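Local coordinates for protein 4-amino-4-deoxy-L-arabinose transferase or related glycosyltransferases of PMT family (Cupriavidus metallidurans, PDB 5EZM) that probably transfers 4-amino-4-deoxy-L-arabinose to lipid A in the cell membrane, as a zinc-binding glycosyltransferase of the GT-C fold, at residues Leu477-His491 against Leu497-Leu510. Residues are numbered along the deposited sequence; the frame is centred on the assembly and turned at random.
Sequences LTPEMPLYGVQMLDH and LRHPLMMVGQADEL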
# COMPACT_ATOMS: atom_id res chain seq x y z
N LEU A 477 1.13 -12.30 30.04
CA LEU A 477 0.12 -11.28 29.77
C LEU A 477 -1.22 -11.92 29.46
O LEU A 477 -1.30 -12.84 28.63
CB LEU A 477 0.56 -10.39 28.60
CG LEU A 477 -0.40 -9.28 28.18
CD1 LEU A 477 -0.58 -8.26 29.30
CD2 LEU A 477 0.07 -8.60 26.90
N THR A 478 -2.27 -11.45 30.12
CA THR A 478 -3.63 -11.91 29.94
C THR A 478 -4.48 -10.84 29.27
O THR A 478 -4.12 -9.65 29.28
CB THR A 478 -4.25 -12.28 31.29
OG1 THR A 478 -4.47 -11.09 32.06
CG2 THR A 478 -3.33 -13.20 32.07
N PRO A 479 -5.61 -11.21 28.65
CA PRO A 479 -6.43 -10.19 27.98
C PRO A 479 -7.06 -9.19 28.94
O PRO A 479 -7.28 -8.04 28.55
CB PRO A 479 -7.50 -11.02 27.25
CG PRO A 479 -7.50 -12.34 27.93
CD PRO A 479 -6.09 -12.57 28.37
N GLU A 480 -7.34 -9.58 30.18
CA GLU A 480 -7.87 -8.63 31.15
C GLU A 480 -6.79 -7.74 31.75
O GLU A 480 -7.12 -6.78 32.46
CB GLU A 480 -8.62 -9.36 32.27
CG GLU A 480 -7.78 -10.37 33.05
CD GLU A 480 -7.77 -11.75 32.40
OE1 GLU A 480 -8.31 -11.89 31.28
OE2 GLU A 480 -7.24 -12.69 33.02
N MET A 481 -5.52 -8.02 31.49
CA MET A 481 -4.43 -7.19 31.98
C MET A 481 -4.23 -5.98 31.07
O MET A 481 -4.30 -6.11 29.85
CB MET A 481 -3.13 -7.98 32.05
CG MET A 481 -2.82 -8.58 33.39
SD MET A 481 -1.21 -9.36 33.36
CE MET A 481 -0.19 -7.98 32.84
N PRO A 482 -3.98 -4.80 31.63
CA PRO A 482 -3.61 -3.66 30.80
C PRO A 482 -2.20 -3.83 30.24
O PRO A 482 -1.32 -4.41 30.87
CB PRO A 482 -3.68 -2.47 31.76
CG PRO A 482 -4.44 -2.95 32.94
CD PRO A 482 -4.17 -4.42 33.04
N LEU A 483 -2.00 -3.30 29.04
CA LEU A 483 -0.68 -3.18 28.44
C LEU A 483 -0.50 -1.71 28.09
O LEU A 483 -0.87 -1.26 27.00
CB LEU A 483 -0.53 -4.09 27.22
CG LEU A 483 0.80 -3.98 26.48
CD1 LEU A 483 1.97 -4.39 27.38
CD2 LEU A 483 0.79 -4.81 25.20
N TYR A 484 0.05 -0.95 29.03
CA TYR A 484 0.18 0.49 28.85
C TYR A 484 1.21 0.82 27.78
O TYR A 484 2.29 0.22 27.72
CB TYR A 484 0.59 1.16 30.16
CG TYR A 484 -0.41 0.99 31.28
CD1 TYR A 484 -1.59 1.72 31.30
CD2 TYR A 484 -0.17 0.11 32.33
CE1 TYR A 484 -2.50 1.58 32.33
CE2 TYR A 484 -1.07 -0.04 33.36
CZ TYR A 484 -2.24 0.70 33.35
OH TYR A 484 -3.14 0.55 34.38
N GLY A 485 0.87 1.77 26.92
CA GLY A 485 1.82 2.32 25.99
C GLY A 485 2.33 3.66 26.50
O GLY A 485 1.67 4.69 26.31
N VAL A 486 3.48 3.65 27.16
CA VAL A 486 3.99 4.84 27.82
C VAL A 486 4.63 5.76 26.80
O VAL A 486 5.82 5.64 26.49
CB VAL A 486 4.99 4.46 28.93
CG1 VAL A 486 5.33 5.67 29.78
CG2 VAL A 486 4.43 3.33 29.78
N GLN A 487 3.83 6.70 26.27
CA GLN A 487 4.28 7.63 25.24
C GLN A 487 4.92 6.89 24.06
O GLN A 487 5.95 7.30 23.53
CB GLN A 487 5.23 8.68 25.81
CG GLN A 487 4.54 9.66 26.74
CD GLN A 487 5.46 10.77 27.21
OE1 GLN A 487 6.68 10.59 27.29
NE2 GLN A 487 4.88 11.93 27.51
N MET A 488 4.30 5.79 23.66
CA MET A 488 4.80 4.98 22.56
C MET A 488 3.61 4.27 21.91
O MET A 488 2.93 3.47 22.56
CB MET A 488 5.84 3.96 23.03
CG MET A 488 6.07 2.82 22.04
SD MET A 488 7.57 1.87 22.37
CE MET A 488 8.82 2.93 21.65
N LEU A 489 3.37 4.58 20.64
CA LEU A 489 2.31 3.93 19.87
C LEU A 489 2.97 2.80 19.08
O LEU A 489 3.37 2.98 17.93
CB LEU A 489 1.59 4.92 18.96
CG LEU A 489 0.45 4.35 18.11
CD1 LEU A 489 -0.49 3.52 18.97
CD2 LEU A 489 -0.30 5.46 17.40
N ASP A 490 3.09 1.65 19.72
CA ASP A 490 3.64 0.48 19.05
C ASP A 490 2.62 -0.04 18.04
O ASP A 490 1.50 -0.38 18.41
CB ASP A 490 4.00 -0.60 20.06
CG ASP A 490 5.04 -1.57 19.53
OD1 ASP A 490 5.93 -1.96 20.32
OD2 ASP A 490 4.98 -1.93 18.34
N HIS A 491 3.02 -0.09 16.77
CA HIS A 491 2.07 -0.43 15.71
C HIS A 491 2.03 -1.92 15.38
O HIS A 491 1.09 -2.36 14.71
CB HIS A 491 2.40 0.36 14.44
CG HIS A 491 2.16 1.83 14.56
ND1 HIS A 491 0.90 2.38 14.51
CD2 HIS A 491 3.01 2.86 14.72
CE1 HIS A 491 0.99 3.69 14.63
NE2 HIS A 491 2.26 4.01 14.76
N LEU A 497 0.47 -9.67 19.87
CA LEU A 497 -0.02 -10.11 21.18
C LEU A 497 -1.51 -10.39 21.20
O LEU A 497 -2.00 -10.97 22.17
CB LEU A 497 0.32 -9.07 22.24
CG LEU A 497 1.80 -8.96 22.60
CD1 LEU A 497 2.04 -7.79 23.53
CD2 LEU A 497 2.29 -10.25 23.23
N ARG A 498 -2.24 -10.01 20.14
CA ARG A 498 -3.70 -10.04 20.13
C ARG A 498 -4.25 -9.31 21.36
O ARG A 498 -5.13 -9.79 22.07
CB ARG A 498 -4.23 -11.48 20.07
CG ARG A 498 -3.48 -12.41 19.12
CD ARG A 498 -3.77 -12.08 17.67
NE ARG A 498 -3.42 -13.17 16.76
CZ ARG A 498 -2.31 -13.21 16.02
NH1 ARG A 498 -1.44 -12.22 16.08
NH2 ARG A 498 -2.08 -14.25 15.22
N HIS A 499 -3.69 -8.12 21.61
CA HIS A 499 -3.96 -7.39 22.84
C HIS A 499 -3.75 -5.89 22.63
O HIS A 499 -2.64 -5.47 22.26
CB HIS A 499 -3.06 -7.91 23.96
CG HIS A 499 -3.46 -7.43 25.32
ND1 HIS A 499 -3.32 -6.12 25.73
CD2 HIS A 499 -3.98 -8.10 26.38
CE1 HIS A 499 -3.74 -6.00 26.97
NE2 HIS A 499 -4.14 -7.19 27.40
N PRO A 500 -4.76 -5.06 22.85
CA PRO A 500 -4.63 -3.63 22.58
C PRO A 500 -3.79 -2.92 23.63
O PRO A 500 -3.68 -3.35 24.78
CB PRO A 500 -6.08 -3.12 22.61
CG PRO A 500 -6.94 -4.35 22.61
CD PRO A 500 -6.13 -5.41 23.27
N LEU A 501 -3.22 -1.79 23.21
CA LEU A 501 -2.49 -0.92 24.12
C LEU A 501 -3.44 0.02 24.84
O LEU A 501 -4.41 0.51 24.25
CB LEU A 501 -1.44 -0.10 23.36
CG LEU A 501 -0.20 -0.78 22.80
CD1 LEU A 501 0.63 0.23 22.03
CD2 LEU A 501 0.61 -1.41 23.92
N MET A 502 -3.16 0.29 26.11
CA MET A 502 -3.82 1.37 26.83
C MET A 502 -2.89 2.58 26.78
O MET A 502 -1.87 2.61 27.48
CB MET A 502 -4.15 0.99 28.26
CG MET A 502 -4.76 2.14 29.04
SD MET A 502 -5.59 1.60 30.54
CE MET A 502 -6.82 0.50 29.85
N MET A 503 -3.23 3.56 25.96
CA MET A 503 -2.33 4.67 25.68
C MET A 503 -2.10 5.51 26.93
O MET A 503 -3.05 5.85 27.65
CB MET A 503 -2.89 5.53 24.55
CG MET A 503 -2.88 4.83 23.20
SD MET A 503 -1.24 4.19 22.78
CE MET A 503 -0.28 5.69 22.69
N VAL A 504 -0.84 5.85 27.18
CA VAL A 504 -0.42 6.65 28.32
C VAL A 504 0.30 7.88 27.79
O VAL A 504 1.28 7.75 27.04
CB VAL A 504 0.48 5.86 29.28
CG1 VAL A 504 1.04 6.78 30.35
CG2 VAL A 504 -0.29 4.70 29.89
N GLY A 505 -0.18 9.06 28.16
CA GLY A 505 0.43 10.30 27.71
C GLY A 505 0.14 10.61 26.26
O GLY A 505 -0.98 10.39 25.79
N GLN A 506 1.14 11.12 25.54
CA GLN A 506 0.95 11.51 24.14
C GLN A 506 0.55 10.31 23.30
O GLN A 506 1.34 9.39 23.09
CB GLN A 506 2.22 12.16 23.59
CG GLN A 506 2.69 13.40 24.36
CD GLN A 506 1.91 14.66 24.00
OE1 GLN A 506 0.73 14.60 23.65
NE2 GLN A 506 2.58 15.80 24.08
N ALA A 507 -0.69 10.32 22.80
CA ALA A 507 -1.24 9.21 22.05
C ALA A 507 -0.96 9.30 20.55
O ALA A 507 -1.41 8.43 19.80
CB ALA A 507 -2.75 9.11 22.28
N ASP A 508 -0.23 10.33 20.11
CA ASP A 508 0.14 10.50 18.70
C ASP A 508 -1.16 10.57 17.90
O ASP A 508 -2.06 11.34 18.28
CB ASP A 508 1.11 9.39 18.31
CG ASP A 508 1.70 9.59 16.93
OD1 ASP A 508 2.60 10.44 16.79
OD2 ASP A 508 1.26 8.89 15.99
N GLU A 509 -1.32 9.80 16.83
CA GLU A 509 -2.53 9.83 16.02
C GLU A 509 -3.76 9.32 16.76
O GLU A 509 -4.87 9.43 16.22
CB GLU A 509 -2.32 9.01 14.75
CG GLU A 509 -2.35 7.51 14.99
CD GLU A 509 -1.47 6.75 14.02
OE1 GLU A 509 -0.31 7.16 13.83
OE2 GLU A 509 -1.95 5.75 13.45
N LEU A 510 -3.60 8.77 17.96
CA LEU A 510 -4.72 8.37 18.79
C LEU A 510 -5.16 9.47 19.75
O LEU A 510 -6.14 9.28 20.48
CB LEU A 510 -4.39 7.10 19.57
CG LEU A 510 -4.35 5.82 18.73
CD1 LEU A 510 -3.87 4.64 19.56
CD2 LEU A 510 -5.71 5.54 18.13
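L477 lays its CD2 over one face of the H499 ring, 4.2 Å from the centroid, a CH-pi contact. It opens the contact between two parallel strands of a beta-alpha-beta unit, 483-486 and 502-504, joined through helix 493-497 in the C-terminal domain. H499 NE2 gives M481 O, at the ring edge and in its plane, a weak, bent hydrogen bond (2.7 Å, 122°), while ND1 bonds to P500 O and helps fix the ring's rotation. L483 turns CG anti to its own N (chi1 177°), which puts CD2 against CD1 of L497 and CD2 of L501. L483 O accepts a hydrogen bond from M502 N at 2.9 Å. Y484 and M502 run side by side, with M502 SD 3.6 Å from Y484 CE1 in an oblique Met-aromatic contact; V504 CG2 also touches this ring. G485 N donates to M502 O, and its O accepts from V504 N. Q487 N to V504 O ends the ladder. L489 brings CD1 to M503 SD and L510 CD1. H491 ND1 is hydrogen-bonded to Y80 OH. E509, beside the zinc site of E87, H268 and H270, is salt-bridged through OE2 to R61; H491 CE1 sits 3.8 Å from E509 OE2, near the ring plane.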